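Local coordinates for protein manganese lipoxygenase (Gaeumannomyces graminis, PDB 5FX8) that oxygenates linoleic and alpha-linolenic acids to 11S- and 13R-hydroperoxy fatty acids, using a catalytic manganese ion, at residues Asn116-Phe119 with Ala120-Ser124; Leu136-Asn139 with Gly140-Glu144; Ile299-Glu302 with Ala303-Thr307. All blocks are in the same frame, centred on the assembly; numbering follows the deposited sequence.

Contact 1 of 3, residues Asn116-Phe119 with Ala120-Ser124; sequences NETF and ADITS. With NAG (2-acetamido-2-deoxy-beta-D-glucopyranose), chain K.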
loop_
_atom_site.group_PDB
_atom_site.type_symbol
_atom_site.label_atom_id
_atom_site.label_comp_id
_atom_site.label_asym_id
_atom_site.label_seq_id
_atom_site.Cartn_x
_atom_site.Cartn_y
_atom_site.Cartn_z
ATOM N N ASN A 116 19.988 -0.574 -2.734
ATOM C CA ASN A 116 21.390 -0.431 -3.050
ATOM C C ASN A 116 22.231 -1.179 -2.037
ATOM O O ASN A 116 23.207 -1.844 -2.399
ATOM C CB ASN A 116 21.747 1.053 -3.109
ATOM C CG ASN A 116 21.580 1.638 -4.488
ATOM O OD1 ASN A 116 22.555 1.955 -5.130
ATOM N ND2 ASN A 116 20.351 1.778 -4.949
ATOM N N GLU A 117 21.840 -1.122 -0.763
ATOM C CA GLU A 117 22.571 -1.869 0.251
ATOM C C GLU A 117 22.431 -3.367 0.026
ATOM O O GLU A 117 23.419 -4.112 0.066
ATOM C CB GLU A 117 22.094 -1.486 1.645
ATOM C CG GLU A 117 22.399 -0.035 2.069
ATOM C CD GLU A 117 21.536 0.433 3.267
ATOM O OE1 GLU A 117 20.779 -0.398 3.813
ATOM O OE2 GLU A 117 21.581 1.627 3.653
ATOM N N THR A 118 21.207 -3.819 -0.228
ATOM C CA THR A 118 20.975 -5.234 -0.471
ATOM C C THR A 118 21.854 -5.744 -1.602
ATOM O O THR A 118 22.464 -6.816 -1.499
ATOM C CB THR A 118 19.501 -5.458 -0.798
ATOM O OG1 THR A 118 18.690 -4.946 0.264
ATOM C CG2 THR A 118 19.220 -6.920 -0.998
ATOM N N PHE A 119 21.918 -4.992 -2.702
ATOM C CA PHE A 119 22.695 -5.447 -3.850
ATOM C C PHE A 119 24.180 -5.471 -3.529
ATOM O O PHE A 119 24.903 -6.370 -3.974
ATOM C CB PHE A 119 22.421 -4.554 -5.058
ATOM C CG PHE A 119 23.028 -5.053 -6.347
ATOM C CD1 PHE A 119 22.684 -6.291 -6.867
ATOM C CD2 PHE A 119 23.916 -4.257 -7.062
ATOM C CE1 PHE A 119 23.223 -6.725 -8.060
ATOM C CE2 PHE A 119 24.443 -4.691 -8.246
ATOM C CZ PHE A 119 24.095 -5.927 -8.743
ATOM N N ALA A 120 24.658 -4.487 -2.771
ATOM C CA ALA A 120 26.057 -4.527 -2.385
ATOM C C ALA A 120 26.356 -5.782 -1.581
ATOM O O ALA A 120 27.364 -6.451 -1.817
ATOM C CB ALA A 120 26.421 -3.266 -1.611
ATOM N N ASP A 121 25.459 -6.154 -0.671
ATOM C CA ASP A 121 25.657 -7.359 0.124
ATOM C C ASP A 121 25.659 -8.621 -0.738
ATOM O O ASP A 121 26.570 -9.454 -0.645
ATOM C CB ASP A 121 24.575 -7.428 1.190
ATOM C CG ASP A 121 24.739 -8.607 2.102
ATOM O OD1 ASP A 121 25.597 -8.539 3.003
ATOM O OD2 ASP A 121 24.004 -9.600 1.927
ATOM N N ILE A 122 24.637 -8.791 -1.572
ATOM C CA ILE A 122 24.568 -9.981 -2.413
ATOM C C ILE A 122 25.803 -10.078 -3.288
ATOM O O ILE A 122 26.466 -11.121 -3.350
ATOM C CB ILE A 122 23.285 -9.961 -3.255
ATOM C CG1 ILE A 122 22.066 -10.020 -2.345
ATOM C CG2 ILE A 122 23.263 -11.096 -4.190
ATOM C CD1 ILE A 122 20.789 -10.093 -3.111
ATOM N N THR A 123 26.128 -8.990 -3.982
ATOM C CA THR A 123 27.289 -9.011 -4.859
ATOM C C THR A 123 28.539 -9.370 -4.082
ATOM O O THR A 123 29.353 -10.177 -4.544
ATOM C CB THR A 123 27.470 -7.661 -5.541
ATOM O OG1 THR A 123 26.350 -7.409 -6.400
ATOM C CG2 THR A 123 28.745 -7.669 -6.345
ATOM N N SER A 124 28.688 -8.812 -2.883
ATOM C CA SER A 124 29.874 -9.117 -2.099
ATOM C C SER A 124 29.926 -10.584 -1.696
ATOM O O SER A 124 31.009 -11.119 -1.463
ATOM C CB SER A 124 29.916 -8.244 -0.868
ATOM O OG SER A 124 28.901 -8.670 -0.005
HETATM C C1 NAG K . 20.123 2.335 -6.251
HETATM C C2 NAG K . 19.348 1.340 -7.073
HETATM C C3 NAG K . 19.071 1.906 -8.456
HETATM C C4 NAG K . 18.358 3.236 -8.326
HETATM C C5 NAG K . 19.203 4.154 -7.475
HETATM C C6 NAG K . 18.548 5.474 -7.201
HETATM C C7 NAG K . 19.538 -1.104 -7.048
HETATM C C8 NAG K . 20.471 -2.262 -7.129
HETATM N N2 NAG K . 20.093 0.101 -7.160
HETATM O O3 NAG K . 18.223 1.029 -9.174
HETATM O O4 NAG K . 18.138 3.803 -9.609
HETATM O O5 NAG K . 19.428 3.546 -6.200
HETATM O O6 NAG K . 19.377 6.219 -6.323
HETATM O O7 NAG K . 18.341 -1.251 -6.909
#
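Residues Asn-116 to Ser-124 form the last two turns of helix 86-124, and four successive i to i+4 bonds, from Ala-120 N to Asn-116 O through Thr-123 N to Phe-119 O, join 116-119 to 120-124. The straightest is Ile-122 N to Thr-118 O, at 2.9 Å with an N-H...O angle of 173°. Phe-119 O takes a second bond. Thr-123 OG1 donates to it at 3.0 Å, and the backbone N of Thr-123 reaches the same oxygen from the other face of the carbonyl plane. The chi1 of Thr-123, -64°, sets OG1 beside its own backbone N and turns the hydroxyl back toward the preceding turn. This is the usual way a helical threonine bonds to the carbonyl four residues earlier. The same hydroxyl oxygen sits 3.5 Å above the Phe-119 ring, over its centre. Asn-116 is an N-glycosylation site: its ND2 is bonded to C1 of NAG at 1.4 Å. The acetamido methyl of this sugar, C8, reaches to 3.7 Å from CB of Phe-119. The glycosylated ND2 still donates a hydrogen bond to Tyr-112 O of its own chain, and Asn-116 OD1 is hydrogen-bonded to Thr-108 OG1 of the second subunit. Tyr-112 OH of that subunit is also hydrogen-bonded to the sugar, so the glycan stem lies where two copies meet. One turn of the helix is also spanned by Thr-118 and Ile-122, which lie side by side and point the same way, with Thr-118 CG2 4.1 Å from Ile-122 CD1. Thr-118 OG1 turns back to Glu-114 O. Phe-119 and Ile-122 both pack on helix 526-539.

Contact 2 of 3, residues Leu136-Asn139 with Gly140-Glu144; sequences LLYN and GHWKE. With NAG (2-acetamido-2-deoxy-beta-D-glucopyranose), chain N.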
loop_
_atom_site.group_PDB
_atom_site.type_symbol
_atom_site.label_atom_id
_atom_site.label_comp_id
_atom_site.label_asym_id
_atom_site.label_seq_id
_atom_site.Cartn_x
_atom_site.Cartn_y
_atom_site.Cartn_z
ATOM N N LEU A 136 19.477 -14.276 0.873
ATOM C CA LEU A 136 20.309 -13.092 1.033
ATOM C C LEU A 136 19.585 -11.842 0.586
ATOM O O LEU A 136 19.894 -10.750 1.053
ATOM C CB LEU A 136 21.598 -13.242 0.231
ATOM C CG LEU A 136 22.435 -14.476 0.514
ATOM C CD1 LEU A 136 23.371 -14.680 -0.631
ATOM C CD2 LEU A 136 23.191 -14.271 1.786
ATOM N N LEU A 137 18.625 -11.985 -0.306
ATOM C CA LEU A 137 17.802 -10.870 -0.711
ATOM C C LEU A 137 17.025 -10.250 0.449
ATOM O O LEU A 137 16.695 -9.064 0.395
ATOM C CB LEU A 137 16.880 -11.392 -1.783
ATOM C CG LEU A 137 16.211 -10.507 -2.788
ATOM C CD1 LEU A 137 17.224 -9.674 -3.467
ATOM C CD2 LEU A 137 15.556 -11.466 -3.742
ATOM N N TYR A 138 16.759 -11.005 1.512
ATOM C CA TYR A 138 15.820 -10.590 2.547
ATOM C C TYR A 138 16.420 -10.525 3.941
ATOM O O TYR A 138 16.041 -9.665 4.732
ATOM C CB TYR A 138 14.623 -11.550 2.560
ATOM C CG TYR A 138 13.789 -11.545 1.304
ATOM C CD1 TYR A 138 13.010 -10.456 0.985
ATOM C CD2 TYR A 138 13.777 -12.623 0.458
ATOM C CE1 TYR A 138 12.257 -10.437 -0.128
ATOM C CE2 TYR A 138 13.023 -12.615 -0.667
ATOM C CZ TYR A 138 12.262 -11.517 -0.951
ATOM O OH TYR A 138 11.491 -11.477 -2.069
ATOM N N ASN A 139 17.328 -11.420 4.287
ATOM C CA ASN A 139 17.797 -11.491 5.662
ATOM C C ASN A 139 18.543 -10.230 6.031
ATOM O O ASN A 139 19.596 -9.942 5.467
ATOM C CB ASN A 139 18.691 -12.702 5.846
ATOM C CG ASN A 139 17.928 -13.982 5.704
ATOM O OD1 ASN A 139 16.699 -13.987 5.786
ATOM N ND2 ASN A 139 18.638 -15.077 5.480
ATOM N N GLY A 140 18.007 -9.486 6.987
ATOM C CA GLY A 140 18.686 -8.321 7.497
ATOM C C GLY A 140 18.464 -7.064 6.704
ATOM O O GLY A 140 19.026 -6.025 7.053
ATOM N N HIS A 141 17.665 -7.115 5.654
ATOM C CA HIS A 141 17.497 -5.983 4.774
ATOM C C HIS A 141 16.061 -5.509 4.815
ATOM O O HIS A 141 15.179 -6.156 5.387
ATOM C CB HIS A 141 17.896 -6.331 3.339
ATOM C CG HIS A 141 19.346 -6.656 3.179
ATOM N ND1 HIS A 141 20.334 -5.701 3.255
ATOM C CD2 HIS A 141 19.975 -7.829 2.947
ATOM C CE1 HIS A 141 21.509 -6.274 3.081
ATOM N NE2 HIS A 141 21.319 -7.564 2.889
ATOM N N TRP A 142 15.855 -4.347 4.201
ATOM C CA TRP A 142 14.535 -3.759 4.056
ATOM C C TRP A 142 13.892 -3.467 5.401
ATOM O O TRP A 142 12.674 -3.471 5.521
ATOM C CB TRP A 142 13.626 -4.655 3.232
ATOM C CG TRP A 142 14.264 -5.205 2.032
ATOM C CD1 TRP A 142 14.757 -6.453 1.872
ATOM C CD2 TRP A 142 14.450 -4.536 0.791
ATOM N NE1 TRP A 142 15.257 -6.612 0.602
ATOM C CE2 TRP A 142 15.078 -5.443 -0.082
ATOM C CE3 TRP A 142 14.155 -3.254 0.332
ATOM C CZ2 TRP A 142 15.421 -5.107 -1.374
ATOM C CZ3 TRP A 142 14.492 -2.927 -0.952
ATOM C CH2 TRP A 142 15.118 -3.849 -1.792
ATOM N N LYS A 143 14.716 -3.203 6.412
ATOM C CA LYS A 143 14.216 -2.934 7.751
ATOM C C LYS A 143 13.404 -1.654 7.831
ATOM O O LYS A 143 12.546 -1.538 8.710
ATOM C CB LYS A 143 15.367 -2.848 8.730
ATOM C CG LYS A 143 15.899 -4.178 9.127
ATOM C CD LYS A 143 17.260 -4.011 9.776
ATOM C CE LYS A 143 17.565 -5.120 10.772
ATOM N NZ LYS A 143 18.925 -4.902 11.349
ATOM N N GLU A 144 13.679 -0.666 6.984
ATOM C CA GLU A 144 12.891 0.557 7.034
ATOM C C GLU A 144 11.749 0.553 6.021
ATOM O O GLU A 144 10.665 1.061 6.313
ATOM C CB GLU A 144 13.790 1.772 6.822
ATOM C CG GLU A 144 14.804 2.047 7.935
ATOM C CD GLU A 144 15.921 3.011 7.499
ATOM O OE1 GLU A 144 16.768 2.638 6.653
ATOM O OE2 GLU A 144 15.959 4.150 7.998
HETATM C C1 NAG N . 20.674 5.929 6.903
HETATM C C2 NAG N . 20.258 5.325 8.262
HETATM C C3 NAG N . 18.796 5.649 8.579
HETATM C C4 NAG N . 18.542 7.146 8.461
HETATM C C5 NAG N . 18.925 7.596 7.058
HETATM C C6 NAG N . 18.785 9.080 6.825
HETATM C C7 NAG N . 21.466 3.288 8.980
HETATM C C8 NAG N . 21.519 1.792 8.891
HETATM N N2 NAG N . 20.480 3.884 8.295
HETATM O O3 NAG N . 18.520 5.217 9.904
HETATM O O4 NAG N . 17.181 7.458 8.738
HETATM O O5 NAG N . 20.309 7.306 6.849
HETATM O O6 NAG N . 19.714 9.487 5.825
HETATM O O7 NAG N . 22.283 3.923 9.636
HETATM O O HOH W 1 13.659 -8.327 4.843
#
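Trp-142 NE1 donates to Leu-137 O at 2.9 Å. The oxygen lies at the indole edge, only 9° out of the ring plane, and the bond runs nearly along the C=O axis. The first torsion of Trp-142, -44°, sets CG beside the backbone N, and NE1 is turned back to Leu-137 O. The indole CD1 also approaches Tyr-138, 4.5 Å from CD1 of that ring. The tyrosine is tied down at its far end, where OH bonds to Leu-493 N. His-141 turns back to the same arm of the loop. Its CD2 lies 3.5 Å from Leu-136 O and 3.3 Å from Asn-139 O, both oblique to the imidazole. Its backbone N donates to Tyr-138 O at 3.2 Å from well above the carbonyl plane. A water bridges Tyr-138 O and His-141 O, donating to both. Gly-140 takes a positive phi, a conformation that glycine adopts readily. The arrangement is a type II beta turn from Tyr-138 to His-141, with glycine at its third position, in the loop between helices 86-124 and 161-166.

Contact 3 of 3, residues Ile299-Glu302 with Ala303-Thr307; sequences IVHE and AAFRT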
loop_
_atom_site.group_PDB
_atom_site.type_symbol
_atom_site.label_atom_id
_atom_site.label_comp_id
_atom_site.label_asym_id
_atom_site.label_seq_id
_atom_site.Cartn_x
_atom_site.Cartn_y
_atom_site.Cartn_z
ATOM N N ILE A 299 -15.767 5.124 -9.062
ATOM C CA ILE A 299 -16.997 5.452 -9.772
ATOM C C ILE A 299 -18.144 5.636 -8.793
ATOM O O ILE A 299 -18.996 6.507 -8.988
ATOM C CB ILE A 299 -17.306 4.408 -10.875
ATOM C CG1 ILE A 299 -18.372 4.908 -11.842
ATOM C CG2 ILE A 299 -17.765 3.074 -10.336
ATOM C CD1 ILE A 299 -18.138 6.256 -12.358
ATOM N N VAL A 300 -18.164 4.859 -7.706
ATOM C CA VAL A 300 -19.195 5.047 -6.676
ATOM C C VAL A 300 -19.034 6.394 -5.995
ATOM O O VAL A 300 -20.010 7.100 -5.733
ATOM C CB VAL A 300 -19.157 3.893 -5.649
ATOM C CG1 VAL A 300 -20.110 4.190 -4.467
ATOM C CG2 VAL A 300 -19.487 2.578 -6.324
ATOM N N HIS A 301 -17.806 6.771 -5.700
ATOM C CA HIS A 301 -17.581 8.086 -5.147
ATOM C C HIS A 301 -17.869 9.195 -6.157
ATOM O O HIS A 301 -18.265 10.281 -5.753
ATOM C CB HIS A 301 -16.159 8.170 -4.628
ATOM C CG HIS A 301 -15.782 9.517 -4.121
ATOM N ND1 HIS A 301 -15.404 10.547 -4.954
ATOM C CD2 HIS A 301 -15.709 10.005 -2.867
ATOM C CE1 HIS A 301 -15.116 11.614 -4.235
ATOM N NE2 HIS A 301 -15.305 11.313 -2.966
ATOM N N GLU A 302 -17.672 8.975 -7.453
ATOM C CA GLU A 302 -17.997 10.013 -8.429
ATOM C C GLU A 302 -19.485 10.291 -8.430
ATOM O O GLU A 302 -19.937 11.451 -8.389
ATOM C CB GLU A 302 -17.570 9.583 -9.835
ATOM C CG GLU A 302 -16.117 9.639 -10.073
ATOM C CD GLU A 302 -15.697 9.077 -11.402
ATOM O OE1 GLU A 302 -16.114 9.567 -12.473
ATOM O OE2 GLU A 302 -14.914 8.133 -11.372
ATOM N N ALA A 303 -20.262 9.214 -8.519
ATOM C CA ALA A 303 -21.699 9.355 -8.517
ATOM C C ALA A 303 -22.162 10.051 -7.238
ATOM O O ALA A 303 -23.015 10.945 -7.293
ATOM C CB ALA A 303 -22.326 7.976 -8.717
ATOM N N ALA A 304 -21.548 9.721 -6.088
ATOM C CA ALA A 304 -21.917 10.396 -4.843
ATOM C C ALA A 304 -21.557 11.875 -4.872
ATOM O O ALA A 304 -22.358 12.719 -4.464
ATOM C CB ALA A 304 -21.266 9.721 -3.635
ATOM N N PHE A 305 -20.351 12.212 -5.317
ATOM C CA PHE A 305 -19.936 13.613 -5.309
ATOM C C PHE A 305 -20.839 14.470 -6.186
ATOM O O PHE A 305 -21.106 15.623 -5.861
ATOM C CB PHE A 305 -18.483 13.717 -5.762
ATOM C CG PHE A 305 -17.838 15.035 -5.487
ATOM C CD1 PHE A 305 -17.441 15.379 -4.216
ATOM C CD2 PHE A 305 -17.575 15.914 -6.523
ATOM C CE1 PHE A 305 -16.829 16.577 -3.986
ATOM C CE2 PHE A 305 -16.953 17.110 -6.301
ATOM C CZ PHE A 305 -16.577 17.447 -5.049
ATOM N N ARG A 306 -21.341 13.909 -7.271
ATOM C CA ARG A 306 -22.293 14.598 -8.130
ATOM C C ARG A 306 -23.714 14.724 -7.565
ATOM O O ARG A 306 -24.556 15.320 -8.238
ATOM C CB ARG A 306 -22.353 13.885 -9.482
ATOM C CG ARG A 306 -21.058 14.003 -10.254
ATOM C CD ARG A 306 -21.184 13.420 -11.601
ATOM N NE ARG A 306 -22.446 13.792 -12.212
ATOM C CZ ARG A 306 -22.638 14.878 -12.949
ATOM N NH1 ARG A 306 -21.640 15.718 -13.189
ATOM N NH2 ARG A 306 -23.834 15.114 -13.449
ATOM N N THR A 307 -24.016 14.216 -6.367
ATOM C CA THR A 307 -25.410 14.143 -5.924
ATOM C C THR A 307 -25.600 14.469 -4.444
ATOM O O THR A 307 -26.583 15.111 -4.077
ATOM C CB THR A 307 -26.003 12.750 -6.176
ATOM O OG1 THR A 307 -25.103 11.744 -5.686
ATOM C CG2 THR A 307 -26.335 12.516 -7.631
#
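CG of Phe-305 stands anti to its backbone N (chi1 -166°), and the ring of His-301, one turn earlier, is set the same way (chi1 176°). Being four residues apart on the helix, the two side chains leave it on one flank, and the shared torsion sends both rings in a similar direction. His-301 CE1 lies 4.3 Å from Phe-305 CB, so the imidazole meets the base of the phenylalanine. Both imidazole nitrogens are satisfied, ND1 by Tyr-326 OH and NE2 by Asn-319 OD1, a pair of hydrogen bonds that would hold the ring in one rotation. Beneath the side chains the backbone keeps regular i to i+4 bonds. Phe-305 N donates to His-301 O at 2.9 Å, and Arg-306 N to Glu-302 O at 3.0 Å. The aliphatic base of Arg-306 lies against that second carbonyl, with CG 3.4 Å from Glu-302 O. Farther out the arginine chain bends at chi3, and its head reaches Glu-442 by a salt bridge from NE and Phe-70 O by a bond from NH1. At the end of the helix Thr-307 turns back. Its OG1 donates to Ala-303 O at 2.8 Å, and its N bonds to Ala-304 O. The side chain thus takes up a carbonyl of the last turn as the chain leaves the helix. All the touching residues are buried. This end of helix 268-305 packs against helix 434-444 through Ala-303, Ala-304 and Thr-307, against helix 313-321 through His-301, Ala-304 and Phe-305, and against strand 71-73 through Glu-302, Ala-303 and Arg-306.

In the fold
Contacts 1 and 2 are neighbours, their centres 10 Å apart. The loop 136-144 folds back on the end of helix 86-124: Ile-122 CD1 meets Leu-137 CD1 at 3.6 Å, and Thr-118 OG1 lies 3.4 Å from CG of His-141. Helix 526-539 lies against both contacts and so joins them. Contact 3 lies on the opposite side of the chain's centre, with its centre about 48 Å from that of contact 1 and about 42 Å from that of contact 2. It is the one on the helix that carries the manganese ligands His-290 and His-294, and the side chain of Ile-299 is about 10 Å from that of His-294.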